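Local structure of U6 snRNA-associated Sm-like protein LSm8 (Schizosaccharomyces pombe, 6PPN) at residues Gln12-Thr15 and Arg19-Leu22; Thr32-Ser37 and Glu63-Val68; Phe40-Ser45 and Met50-Leu55. The protein is a subunit of the nuclear LSM2-LSM8 complex, which binds U6 snRNA ending in a cyclic 2',3' phosphate and takes part in spliceosome assembly. All coordinates share one frame; numbering follows the deposited sequence.

Contact 1: Gln12-Thr15 and Arg19-Leu22; sequences QVIT and RVVL
An antiparallel hairpin contact pairs V13 with V21 and I14 with V20, deep in the chain where strand 10-15 turns back into strand 20-28. V13 and V21 form the hydrogen-bonded pair: V13 N reaches V21 O at 2.8 Å, nearly straight at 177°, and V21 N returns to V13 O. Nearer the turn, T15 N bonds to R19 O, and R19 N to T15 OG1 at 3.2 Å, bent to 139°. That hydroxyl also bonds to D17 of the connecting loop. These are the first two strands of the Sm fold, whose strongly bent antiparallel sheet they begin. On one face, CD1 of I14 lies alongside CG2 of V20 at 3.6 Å. On the same face the extended chain of Q12, CG anti to the backbone N (chi1 167°), passes obliquely over V20, putting its CD 3.6 Å from V20 CG1, while its OE1 lies against L22 CD1. Cutting Q12 back to alanine removes the amide whose NE2 bonds to a neighbouring subunit's backbone, and would probably leave that group without its mate and a gap beside V20 and L22. The other face belongs to V13 and V21, CB of V13 meeting CG2 of V21 at 4.0 Å.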
ATOM      1  N   GLN H  12     -10.380  15.321  12.410  1.00 42.08           N
ATOM      2  CA  GLN H  12      -9.449  14.442  13.109  1.00 34.91           C
ATOM      3  C   GLN H  12      -9.068  13.311  12.169  1.00 36.05           C
ATOM      4  O   GLN H  12      -9.909  12.495  11.807  1.00 40.18           O
ATOM      5  CB  GLN H  12     -10.041  13.875  14.402  1.00 37.88           C
ATOM      6  CG  GLN H  12      -9.194  12.717  14.970  1.00 38.17           C
ATOM      7  CD  GLN H  12      -9.653  12.235  16.338  1.00 43.34           C
ATOM      8  OE1 GLN H  12      -9.483  12.930  17.343  1.00 48.30           O
ATOM      9  NE2 GLN H  12     -10.236  11.039  16.382  1.00 42.23           N
ATOM     10  N   VAL H  13      -7.796  13.239  11.804  1.00 38.42           N
ATOM     11  CA  VAL H  13      -7.315  12.290  10.812  1.00 31.69           C
ATOM     12  C   VAL H  13      -6.646  11.147  11.538  1.00 36.72           C
ATOM     13  O   VAL H  13      -5.811  11.375  12.426  1.00 37.62           O
ATOM     14  CB  VAL H  13      -6.312  12.941   9.845  1.00 27.93           C
ATOM     15  CG1 VAL H  13      -5.794  11.875   8.876  1.00 32.97           C
ATOM     16  CG2 VAL H  13      -6.955  14.109   9.074  1.00 34.96           C
ATOM     17  N   ILE H  14      -7.005   9.923  11.163  1.00 36.50           N
ATOM     18  CA  ILE H  14      -6.297   8.725  11.586  1.00 35.01           C
ATOM     19  C   ILE H  14      -5.513   8.238  10.382  1.00 31.69           C
ATOM     20  O   ILE H  14      -6.107   7.964   9.327  1.00 35.01           O
ATOM     21  CB  ILE H  14      -7.247   7.624  12.064  1.00 39.89           C
ATOM     22  CG1 ILE H  14      -8.232   8.185  13.069  1.00 37.31           C
ATOM     23  CG2 ILE H  14      -6.438   6.510  12.681  1.00 29.79           C
ATOM     24  CD1 ILE H  14      -7.622   8.380  14.328  1.00 37.63           C
ATOM     25  N   THR H  15      -4.200   8.104  10.541  1.00 38.03           N
ATOM     26  CA  THR H  15      -3.323   7.710   9.452  1.00 35.99           C
ATOM     27  C   THR H  15      -3.007   6.224   9.528  1.00 35.29           C
ATOM     28  O   THR H  15      -3.323   5.534  10.511  1.00 34.41           O
ATOM     29  CB  THR H  15      -2.037   8.527   9.502  1.00 32.13           C
ATOM     30  OG1 THR H  15      -1.419   8.322  10.755  1.00 35.97           O
ATOM     31  CG2 THR H  15      -2.342   9.972   9.429  1.00 35.56           C
ATOM     32  N   ARG H  19      -1.463   7.248  13.765  1.00 40.30           N
ATOM     33  CA  ARG H  19      -1.357   8.523  14.449  1.00 39.72           C
ATOM     34  C   ARG H  19      -2.680   9.266  14.346  1.00 44.13           C
ATOM     35  O   ARG H  19      -3.492   9.006  13.465  1.00 41.74           O
ATOM     36  CB  ARG H  19      -0.230   9.387  13.858  1.00 33.76           C
ATOM     37  CG  ARG H  19       1.143   9.018  14.348  1.00 52.42           C
ATOM     38  CD  ARG H  19       2.131   8.736  13.251  1.00 72.36           C
ATOM     39  NE  ARG H  19       2.843   9.897  12.718  1.00 78.79           N
ATOM     40  CZ  ARG H  19       4.162   9.928  12.523  1.00 81.26           C
ATOM     41  NH1 ARG H  19       4.739  11.007  12.020  1.00 84.79           N
ATOM     42  NH2 ARG H  19       4.916   8.882  12.849  1.00 78.86           N
ATOM     43  N   VAL H  20      -2.902  10.179  15.288  1.00 37.00           N
ATOM     44  CA  VAL H  20      -4.142  10.939  15.388  1.00 37.95           C
ATOM     45  C   VAL H  20      -3.753  12.403  15.256  1.00 43.66           C
ATOM     46  O   VAL H  20      -3.008  12.913  16.097  1.00 42.23           O
ATOM     47  CB  VAL H  20      -4.847  10.682  16.730  1.00 38.55           C
ATOM     48  CG1 VAL H  20      -6.112  11.544  16.850  1.00 40.37           C
ATOM     49  CG2 VAL H  20      -5.206   9.202  16.857  1.00 37.58           C
ATOM     50  N   VAL H  21      -4.204  13.083  14.201  1.00 38.45           N
ATOM     51  CA  VAL H  21      -3.867  14.501  14.089  1.00 41.57           C
ATOM     52  C   VAL H  21      -5.117  15.311  13.799  1.00 42.06           C
ATOM     53  O   VAL H  21      -5.915  14.956  12.933  1.00 45.15           O
ATOM     54  CB  VAL H  21      -2.762  14.789  13.034  1.00 45.02           C
ATOM     55  CG1 VAL H  21      -1.647  13.741  13.097  1.00 40.84           C
ATOM     56  CG2 VAL H  21      -3.296  14.897  11.675  1.00 64.81           C
ATOM     57  N   LEU H  22      -5.288  16.393  14.538  1.00 43.23           N
ATOM     58  CA  LEU H  22      -6.465  17.236  14.447  1.00 45.88           C
ATOM     59  C   LEU H  22      -6.083  18.542  13.789  1.00 42.56           C
ATOM     60  O   LEU H  22      -4.982  19.060  14.024  1.00 45.48           O
ATOM     61  CB  LEU H  22      -7.044  17.527  15.832  1.00 47.00           C
ATOM     62  CG  LEU H  22      -7.770  16.356  16.493  1.00 48.26           C
ATOM     63  CD1 LEU H  22      -6.773  15.449  17.216  1.00 44.81           C
ATOM     64  CD2 LEU H  22      -8.851  16.892  17.448  1.00 51.13           C
TER

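Contact 2: Thr32-Ser37 and Glu63-Val68; sequences TNLILS and ENVAMV. With nucleotides of chain A.
Residues 32-34 pass the start of strand 65-71 without pairing with it, the nearest CA atoms, those of T32 and V65, staying 7.2 Å apart. L34 bridges the gap with one methyl: its extended second torsion (chi2 172°) carries CD1 out to 3.9 Å from V65 CG2 and 3.8 Å from V68 CG2. It meets V68 tip to tip but lies across V65. Both valines present the methyl that stands anti to the carbonyl carbon, and CG2 of V65 also touches T32 O. Just beyond V65, A66 and M67 together face I14 in a classic beta bulge. The polar rim of this apolar patch is the uridine pocket of the Sm fold, built from the loop before strand 34-36 (Sm1 motif) and the loop before strand 65-71 (Sm2 motif). N33 reads the base of U2 of chain A with its whole amide: OD1 accepts U2 N3 at 2.8 Å, and ND2 donates to U2 O4 at 2.8 Å with an angle of 174°. From the other segment, E63 N reaches U2 O2, also at 2.8 Å, so all three polar groups along that edge of the uracil are held. The donor-acceptor pattern suits a uracil. Second-shell bonds fix how the amide is turned, D29 OD2 taking ND2 and G62 N giving to OD1. The E63 carboxylate lies beside the U2 ribose, OE1 in a salt bridge to R61 and OE2 in another to a basic side chain of a neighbouring subunit. T32 OG1 sits 2.8 Å from O4 of U3 of chain A and is hydrogen-bonded to a basic side chain of a different neighbouring subunit.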
ATOM      1  N   THR H  32      -7.185  11.990  -1.862  1.00 32.43           N
ATOM      2  CA  THR H  32      -7.299  12.182  -0.419  1.00 38.49           C
ATOM      3  C   THR H  32      -6.063  12.820   0.196  1.00 36.73           C
ATOM      4  O   THR H  32      -5.952  12.823   1.426  1.00 41.25           O
ATOM      5  CB  THR H  32      -7.604  10.864   0.323  1.00 40.73           C
ATOM      6  OG1 THR H  32      -8.206   9.944  -0.591  1.00 44.39           O
ATOM      7  CG2 THR H  32      -8.615  11.069   1.457  1.00 41.97           C
ATOM      8  N   ASN H  33      -5.144  13.395  -0.598  1.00 34.02           N
ATOM      9  CA  ASN H  33      -4.198  14.343  -0.013  1.00 35.25           C
ATOM     10  C   ASN H  33      -5.008  15.362   0.780  1.00 36.50           C
ATOM     11  O   ASN H  33      -6.126  15.696   0.403  1.00 43.17           O
ATOM     12  CB  ASN H  33      -3.377  15.070  -1.093  1.00 31.52           C
ATOM     13  CG  ASN H  33      -2.471  14.138  -1.904  1.00 35.75           C
ATOM     14  OD1 ASN H  33      -1.963  13.133  -1.401  1.00 36.30           O
ATOM     15  ND2 ASN H  33      -2.292  14.467  -3.195  1.00 31.99           N
ATOM     16  N   LEU H  34      -4.483  15.810   1.913  1.00 40.66           N
ATOM     17  CA  LEU H  34      -5.212  16.758   2.751  1.00 38.36           C
ATOM     18  C   LEU H  34      -4.277  17.883   3.161  1.00 34.66           C
ATOM     19  O   LEU H  34      -3.074  17.670   3.305  1.00 37.80           O
ATOM     20  CB  LEU H  34      -5.761  16.117   4.028  1.00 35.63           C
ATOM     21  CG  LEU H  34      -6.522  14.809   3.900  1.00 36.68           C
ATOM     22  CD1 LEU H  34      -6.791  14.277   5.294  1.00 31.24           C
ATOM     23  CD2 LEU H  34      -7.834  15.011   3.161  1.00 34.61           C
ATOM     24  N   ILE H  35      -4.841  19.083   3.355  1.00 40.29           N
ATOM     25  CA  ILE H  35      -4.163  20.175   4.046  1.00 43.78           C
ATOM     26  C   ILE H  35      -4.883  20.395   5.369  1.00 42.43           C
ATOM     27  O   ILE H  35      -6.071  20.737   5.382  1.00 46.97           O
ATOM     28  CB  ILE H  35      -4.185  21.482   3.238  1.00 44.49           C
ATOM     29  CG1 ILE H  35      -3.571  21.317   1.855  1.00 47.00           C
ATOM     30  CG2 ILE H  35      -3.449  22.584   4.010  1.00 40.99           C
ATOM     31  CD1 ILE H  35      -3.902  22.503   0.925  1.00 46.43           C
ATOM     32  N   LEU H  36      -4.148  20.315   6.471  1.00 41.36           N
ATOM     33  CA  LEU H  36      -4.650  20.721   7.776  1.00 40.86           C
ATOM     34  C   LEU H  36      -3.845  21.918   8.257  1.00 46.67           C
ATOM     35  O   LEU H  36      -2.624  21.952   8.099  1.00 48.12           O
ATOM     36  CB  LEU H  36      -4.508  19.597   8.793  1.00 34.72           C
ATOM     37  CG  LEU H  36      -5.098  18.261   8.392  1.00 38.62           C
ATOM     38  CD1 LEU H  36      -5.016  17.312   9.570  1.00 40.93           C
ATOM     39  CD2 LEU H  36      -6.484  18.472   7.972  1.00 34.08           C
ATOM     40  N   SER H  37      -4.515  22.915   8.823  1.00 45.61           N
ATOM     41  CA  SER H  37      -3.811  24.031   9.436  1.00 44.67           C
ATOM     42  C   SER H  37      -4.156  24.105  10.913  1.00 40.44           C
ATOM     43  O   SER H  37      -5.145  23.519  11.360  1.00 47.70           O
ATOM     44  CB  SER H  37      -4.144  25.348   8.746  1.00 50.91           C
ATOM     45  OG  SER H  37      -5.504  25.663   8.925  1.00 58.50           O
ATOM     46  N   GLU H  63      -2.554   8.354   0.375  1.00 30.46           N
ATOM     47  CA  GLU H  63      -2.158   6.981   0.601  1.00 35.51           C
ATOM     48  C   GLU H  63      -2.010   6.654   2.072  1.00 41.29           C
ATOM     49  O   GLU H  63      -2.106   5.491   2.450  1.00 42.05           O
ATOM     50  CB  GLU H  63      -0.810   6.823  -0.124  1.00 40.06           C
ATOM     51  CG  GLU H  63      -0.067   5.585   0.015  1.00 50.82           C
ATOM     52  CD  GLU H  63       1.146   5.631  -0.880  1.00 58.92           C
ATOM     53  OE1 GLU H  63       1.612   6.761  -1.162  1.00 56.77           O
ATOM     54  OE2 GLU H  63       1.605   4.561  -1.336  1.00 67.81           O
ATOM     55  N   ASN H  64      -1.748   7.647   2.911  1.00 33.57           N
ATOM     56  CA  ASN H  64      -1.451   7.381   4.310  1.00 37.91           C
ATOM     57  C   ASN H  64      -2.642   7.709   5.197  1.00 39.62           C
ATOM     58  O   ASN H  64      -2.581   7.516   6.416  1.00 41.64           O
ATOM     59  CB  ASN H  64      -0.181   8.163   4.698  1.00 34.60           C
ATOM     60  CG  ASN H  64       0.247   7.946   6.157  1.00 47.30           C
ATOM     61  OD1 ASN H  64       0.318   8.908   6.922  1.00 54.85           O
ATOM     62  ND2 ASN H  64       0.550   6.700   6.541  1.00 51.01           N
ATOM     63  N   VAL H  65      -3.749   8.128   4.594  1.00 35.69           N
ATOM     64  CA  VAL H  65      -4.952   8.535   5.316  1.00 33.41           C
ATOM     65  C   VAL H  65      -5.903   7.355   5.408  1.00 32.35           C
ATOM     66  O   VAL H  65      -6.304   6.780   4.388  1.00 43.11           O
ATOM     67  CB  VAL H  65      -5.636   9.717   4.617  1.00 38.37           C
ATOM     68  CG1 VAL H  65      -7.005   9.982   5.265  1.00 33.95           C
ATOM     69  CG2 VAL H  65      -4.753  10.944   4.717  1.00 33.68           C
ATOM     70  N   ALA H  66      -6.271   6.988   6.631  1.00 34.14           N
ATOM     71  CA  ALA H  66      -7.287   5.961   6.842  1.00 33.54           C
ATOM     72  C   ALA H  66      -8.665   6.563   7.044  1.00 32.49           C
ATOM     73  O   ALA H  66      -9.637   6.154   6.396  1.00 33.06           O
ATOM     74  CB  ALA H  66      -6.922   5.085   8.061  1.00 28.86           C
ATOM     75  N   MET H  67      -8.786   7.521   7.944  1.00 34.30           N
ATOM     76  CA  MET H  67     -10.103   8.059   8.263  1.00 34.50           C
ATOM     77  C   MET H  67      -9.969   9.537   8.464  1.00 35.60           C
ATOM     78  O   MET H  67      -8.948   9.985   8.981  1.00 33.90           O
ATOM     79  CB  MET H  67     -10.672   7.501   9.569  1.00 40.40           C
ATOM     80  CG  MET H  67     -11.129   6.079   9.493  1.00 51.52           C
ATOM     81  SD  MET H  67     -11.490   5.616  11.184  1.00 50.86           S
ATOM     82  CE  MET H  67      -9.938   4.849  11.659  1.00 42.57           C
ATOM     83  N   VAL H  68     -11.026  10.277   8.129  1.00 33.18           N
ATOM     84  CA  VAL H  68     -11.153  11.698   8.472  1.00 33.26           C
ATOM     85  C   VAL H  68     -12.484  11.888   9.201  1.00 39.76           C
ATOM     86  O   VAL H  68     -13.549  11.703   8.606  1.00 39.71           O
ATOM     87  CB  VAL H  68     -11.087  12.605   7.231  1.00 34.51           C
ATOM     88  CG1 VAL H  68     -11.169  14.066   7.652  1.00 30.53           C
ATOM     89  CG2 VAL H  68      -9.804  12.340   6.413  1.00 28.47           C
TER
ATOM     90  P     U A   2      -0.154   6.015  -8.171  1.00 59.62           P
ATOM     91  OP1   U A   2      -0.540   4.688  -8.732  1.00 67.54           O
ATOM     92  OP2   U A   2      -0.634   7.261  -8.822  1.00 57.69           O
ATOM     93  O5'   U A   2      -0.603   6.199  -6.666  1.00 56.42           O
ATOM     94  C5'   U A   2      -0.058   5.369  -5.655  1.00 46.63           C
ATOM     95  C4'   U A   2      -0.759   5.634  -4.360  1.00 43.95           C
ATOM     96  O4'   U A   2      -0.423   6.979  -3.924  1.00 40.58           O
ATOM     97  C3'   U A   2      -2.285   5.587  -4.439  1.00 33.89           C
ATOM     98  O3'   U A   2      -2.765   5.266  -3.145  1.00 43.59           O
ATOM     99  C2'   U A   2      -2.626   7.040  -4.685  1.00 34.72           C
ATOM    100  O2'   U A   2      -3.954   7.378  -4.360  1.00 34.80           O
ATOM    101  C1'   U A   2      -1.611   7.720  -3.766  1.00 33.79           C
ATOM    102  N1    U A   2      -1.344   9.123  -4.083  1.00 34.89           N
ATOM    103  C2    U A   2      -1.502  10.048  -3.070  1.00 38.44           C
ATOM    104  O2    U A   2      -1.820   9.744  -1.911  1.00 36.42           O
ATOM    105  N3    U A   2      -1.249  11.344  -3.453  1.00 37.42           N
ATOM    106  C4    U A   2      -0.864  11.791  -4.709  1.00 37.66           C
ATOM    107  O4    U A   2      -0.670  12.995  -4.923  1.00 36.39           O
ATOM    108  C5    U A   2      -0.736  10.765  -5.691  1.00 32.66           C
ATOM    109  C6    U A   2      -0.986   9.498  -5.353  1.00 27.41           C
ATOM    110  P     U A   3      -2.968   3.749  -2.707  1.00 40.47           P
ATOM    111  OP1   U A   3      -3.300   3.670  -1.259  1.00 43.57           O
ATOM    112  OP2   U A   3      -1.801   2.942  -3.138  1.00 37.84           O
ATOM    113  O5'   U A   3      -4.215   3.365  -3.606  1.00 36.69           O
ATOM    114  C5'   U A   3      -4.890   2.157  -3.461  1.00 40.55           C
ATOM    115  C4'   U A   3      -6.294   2.350  -3.917  1.00 41.89           C
ATOM    116  O4'   U A   3      -6.883   3.428  -3.177  1.00 41.53           O
ATOM    117  C3'   U A   3      -6.503   2.731  -5.380  1.00 39.40           C
ATOM    118  O3'   U A   3      -6.830   1.609  -6.170  1.00 45.01           O
ATOM    119  C2'   U A   3      -7.697   3.692  -5.360  1.00 50.81           C
ATOM    120  O2'   U A   3      -8.810   3.029  -5.940  1.00 76.47           O
ATOM    121  C1'   U A   3      -7.993   3.855  -3.867  1.00 35.90           C
ATOM    122  N1    U A   3      -8.399   5.219  -3.498  1.00 31.82           N
ATOM    123  C2    U A   3      -9.289   5.284  -2.476  1.00 29.73           C
ATOM    124  O2    U A   3      -9.600   4.273  -1.859  1.00 31.25           O
ATOM    125  N3    U A   3      -9.718   6.561  -2.186  1.00 26.05           N
ATOM    126  C4    U A   3      -9.373   7.721  -2.845  1.00 34.49           C
ATOM    127  O4    U A   3      -9.858   8.812  -2.503  1.00 36.71           O
ATOM    128  C5    U A   3      -8.467   7.543  -3.918  1.00 32.58           C
ATOM    129  C6    U A   3      -8.018   6.327  -4.191  1.00 31.22           C
TER

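Contact 3: Phe40-Ser45 and Met50-Leu55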
ATOM      1  N   PHE H  40      -2.424  19.595  15.271  1.00 44.39           N
ATOM      2  CA  PHE H  40      -1.589  19.047  16.332  1.00 45.19           C
ATOM      3  C   PHE H  40      -1.826  17.548  16.368  1.00 42.96           C
ATOM      4  O   PHE H  40      -2.833  17.051  15.862  1.00 43.15           O
ATOM      5  CB  PHE H  40      -1.868  19.730  17.680  1.00 53.41           C
ATOM      6  CG  PHE H  40      -3.294  19.629  18.124  1.00 57.48           C
ATOM      7  CD1 PHE H  40      -4.204  20.616  17.786  1.00 54.24           C
ATOM      8  CD2 PHE H  40      -3.728  18.546  18.877  1.00 58.14           C
ATOM      9  CE1 PHE H  40      -5.527  20.526  18.189  1.00 56.41           C
ATOM     10  CE2 PHE H  40      -5.051  18.453  19.288  1.00 59.23           C
ATOM     11  CZ  PHE H  40      -5.950  19.448  18.948  1.00 58.38           C
ATOM     12  N   GLU H  41      -0.862  16.809  16.899  1.00 41.14           N
ATOM     13  CA  GLU H  41      -1.022  15.370  17.047  1.00 45.47           C
ATOM     14  C   GLU H  41      -1.432  15.087  18.474  1.00 55.94           C
ATOM     15  O   GLU H  41      -0.970  15.761  19.388  1.00 55.86           O
ATOM     16  CB  GLU H  41       0.264  14.610  16.731  1.00 49.96           C
ATOM     17  CG  GLU H  41       0.149  13.142  17.076  1.00 49.12           C
ATOM     18  CD  GLU H  41       1.290  12.290  16.550  1.00 55.14           C
ATOM     19  OE1 GLU H  41       1.151  11.049  16.591  1.00 54.57           O
ATOM     20  OE2 GLU H  41       2.305  12.849  16.083  1.00 59.46           O
ATOM     21  N   ARG H  42      -2.284  14.085  18.666  1.00 52.84           N
ATOM     22  CA  ARG H  42      -2.641  13.605  19.997  1.00 49.56           C
ATOM     23  C   ARG H  42      -2.080  12.206  20.164  1.00 46.89           C
ATOM     24  O   ARG H  42      -2.287  11.346  19.300  1.00 47.74           O
ATOM     25  CB  ARG H  42      -4.157  13.554  20.203  1.00 51.24           C
ATOM     26  CG  ARG H  42      -4.764  14.745  20.862  1.00 54.90           C
ATOM     27  CD  ARG H  42      -6.299  14.652  20.819  1.00 53.73           C
ATOM     28  NE  ARG H  42      -6.887  15.867  21.389  1.00 52.60           N
ATOM     29  CZ  ARG H  42      -8.147  16.250  21.218  1.00 48.36           C
ATOM     30  NH1 ARG H  42      -8.969  15.517  20.490  1.00 46.41           N
ATOM     31  NH2 ARG H  42      -8.581  17.376  21.777  1.00 57.44           N
ATOM     32  N   ILE H  43      -1.348  11.994  21.242  1.00 50.59           N
ATOM     33  CA  ILE H  43      -0.845  10.673  21.586  1.00 53.49           C
ATOM     34  C   ILE H  43      -1.556  10.253  22.863  1.00 57.95           C
ATOM     35  O   ILE H  43      -1.204  10.693  23.965  1.00 56.41           O
ATOM     36  CB  ILE H  43       0.675  10.649  21.739  1.00 52.36           C
ATOM     37  CG1 ILE H  43       1.331  11.165  20.448  1.00 43.22           C
ATOM     38  CG2 ILE H  43       1.132   9.245  22.056  1.00 53.41           C
ATOM     39  CD1 ILE H  43       2.832  11.238  20.512  1.00 48.42           C
ATOM     40  N   ILE H  44      -2.611   9.479  22.691  1.00 61.35           N
ATOM     41  CA  ILE H  44      -3.302   8.774  23.763  1.00 55.50           C
ATOM     42  C   ILE H  44      -2.630   7.425  23.941  1.00 50.35           C
ATOM     43  O   ILE H  44      -2.313   6.742  22.963  1.00 53.51           O
ATOM     44  CB  ILE H  44      -4.798   8.611  23.423  1.00 62.08           C
ATOM     45  CG1 ILE H  44      -5.509   9.949  23.516  1.00 68.79           C
ATOM     46  CG2 ILE H  44      -5.467   7.497  24.256  1.00 60.65           C
ATOM     47  CD1 ILE H  44      -6.869   9.916  22.875  1.00 78.52           C
ATOM     48  N   SER H  45      -2.386   7.049  25.189  1.00 59.52           N
ATOM     49  CA  SER H  45      -1.763   5.782  25.522  1.00 53.74           C
ATOM     50  C   SER H  45      -2.467   5.211  26.748  1.00 70.57           C
ATOM     51  O   SER H  45      -3.392   5.811  27.299  1.00 78.80           O
ATOM     52  CB  SER H  45      -0.279   5.968  25.793  1.00 49.72           C
ATOM     53  OG  SER H  45      -0.117   6.528  27.079  1.00 56.42           O
ATOM     54  N   MET H  50      -2.219  11.950  28.039  1.00 62.48           N
ATOM     55  CA  MET H  50      -2.181  12.293  26.622  1.00 61.36           C
ATOM     56  C   MET H  50      -1.147  13.381  26.337  1.00 59.68           C
ATOM     57  O   MET H  50      -1.015  14.352  27.089  1.00 59.06           O
ATOM     58  CB  MET H  50      -3.545  12.755  26.149  1.00 70.18           C
ATOM     59  CG  MET H  50      -3.471  13.319  24.761  1.00 83.42           C
ATOM     60  SD  MET H  50      -4.810  14.448  24.434  1.00 96.14           S
ATOM     61  CE  MET H  50      -6.055  13.278  23.936  1.00 93.01           C
ATOM     62  N   GLU H  51      -0.385  13.195  25.257  1.00 56.08           N
ATOM     63  CA  GLU H  51       0.569  14.189  24.784  1.00 58.68           C
ATOM     64  C   GLU H  51      -0.038  14.919  23.595  1.00 59.70           C
ATOM     65  O   GLU H  51      -0.705  14.311  22.762  1.00 56.29           O
ATOM     66  CB  GLU H  51       1.866  13.535  24.324  1.00 64.69           C
ATOM     67  CG  GLU H  51       2.696  12.884  25.363  1.00 78.57           C
ATOM     68  CD  GLU H  51       4.088  12.579  24.837  1.00 94.81           C
ATOM     69  OE1 GLU H  51       4.411  13.046  23.720  1.00 83.93           O
ATOM     70  OE2 GLU H  51       4.846  11.853  25.527  1.00111.46           O
ATOM     71  N   THR H  52       0.239  16.207  23.481  1.00 59.66           N
ATOM     72  CA  THR H  52      -0.226  17.006  22.355  1.00 56.13           C
ATOM     73  C   THR H  52       0.970  17.674  21.699  1.00 58.50           C
ATOM     74  O   THR H  52       1.661  18.463  22.340  1.00 54.86           O
ATOM     75  CB  THR H  52      -1.238  18.047  22.838  1.00 60.08           C
ATOM     76  OG1 THR H  52      -2.464  17.375  23.149  1.00 62.79           O
ATOM     77  CG2 THR H  52      -1.507  19.082  21.762  1.00 65.76           C
ATOM     78  N   ILE H  53       1.214  17.377  20.431  1.00 54.25           N
ATOM     79  CA  ILE H  53       2.358  17.965  19.737  1.00 59.90           C
ATOM     80  C   ILE H  53       1.849  18.977  18.714  1.00 54.30           C
ATOM     81  O   ILE H  53       1.073  18.612  17.831  1.00 52.91           O
ATOM     82  CB  ILE H  53       3.221  16.885  19.065  1.00 61.48           C
ATOM     83  CG1 ILE H  53       3.805  15.938  20.121  1.00 65.12           C
ATOM     84  CG2 ILE H  53       4.346  17.522  18.284  1.00 65.26           C
ATOM     85  CD1 ILE H  53       2.914  14.785  20.475  1.00 70.75           C
ATOM     86  N   PRO H  54       2.288  20.232  18.755  1.00 47.98           N
ATOM     87  CA  PRO H  54       1.859  21.185  17.722  1.00 51.03           C
ATOM     88  C   PRO H  54       2.547  20.892  16.403  1.00 54.64           C
ATOM     89  O   PRO H  54       3.761  20.668  16.374  1.00 59.03           O
ATOM     90  CB  PRO H  54       2.311  22.534  18.274  1.00 50.57           C
ATOM     91  CG  PRO H  54       2.764  22.269  19.682  1.00 53.14           C
ATOM     92  CD  PRO H  54       3.169  20.847  19.751  1.00 53.48           C
ATOM     93  N   LEU H  55       1.782  20.967  15.298  1.00 47.12           N
ATOM     94  CA  LEU H  55       2.299  20.643  13.975  1.00 43.64           C
ATOM     95  C   LEU H  55       2.167  21.754  12.930  1.00 55.53           C
ATOM     96  O   LEU H  55       2.806  21.657  11.877  1.00 71.51           O
ATOM     97  CB  LEU H  55       1.613  19.378  13.441  1.00 44.34           C
ATOM     98  CG  LEU H  55       1.841  18.075  14.220  1.00 40.17           C
ATOM     99  CD1 LEU H  55       1.109  16.923  13.509  1.00 36.74           C
ATOM    100  CD2 LEU H  55       3.299  17.787  14.298  1.00 40.60           C
TER
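M50 packs its thioether against I44 and R42, next to the loop that closes a beta hairpin. Its CG lies anti to the backbone N (chi1 171°) and the chain bends at the last torsion, bringing CE to 3.4 Å from I44 CG1, a tight carbon-carbon contact. The same methyl comes 3.4 Å from R42 CD, and SD lies against R42 CG, so the sulfur end crosses the aliphatic part of the arginine obliquely. Further along this face, CG2 of T52 rests 3.7 Å from CD2 of the F40 ring, and R42 NE lies in the plane of that ring at its edge. On the reverse face, the CD1 atoms of I43 and I53 meet at 3.5 Å, while I43 and E51 run side by side. CD1 of L55 closes the row at 4.1 Å from E41 CB.

Four backbone bonds set this register. E41 and I53 exchange a pair, with E41 N to I53 O at 2.8 Å; I43 and E51 exchange another, I43 N to E51 O being close to straight at 173°. R42 and T52 form the non-hydrogen-bonded pair between them, and being directly opposite each other, their side chains rise on the same face as F40. The whole is the hairpin of strands 39-43 and 51-56 in the Sm sheet.

Outside it, W81 covers the methionine end, touching I44 and M50 and making a cation-pi interaction with R42, whose NH1 also has a weak, long ion pair to D76 of helix 73-78. Strand 20-28 runs along the other edge of strand 39-43, bonding F40 through L22 and R42 through V20.

From the N terminus, contact 1 comes first and closes a short turn, three residues separating its segments. Contact 2 opens only afterwards: it shuts a loop of 25 residues between 32-37 and 63-68, and contact 3, a hairpin with four residues between its segments, lies wholly within that loop. No two contacts cross. Strand 20-28 joins contacts 1 and 3, being the neighbour of strand 39-43 in the sheet. Contacts 1 and 2 share the sheet through the neighbouring strands 10-15 and 65-71, and V21 CG2 packs against L36 CD1 between them. Contacts 2 and 3, centres about 17 Å apart, sit on opposite sides of the chain's centre, only contact 2 meeting RNA.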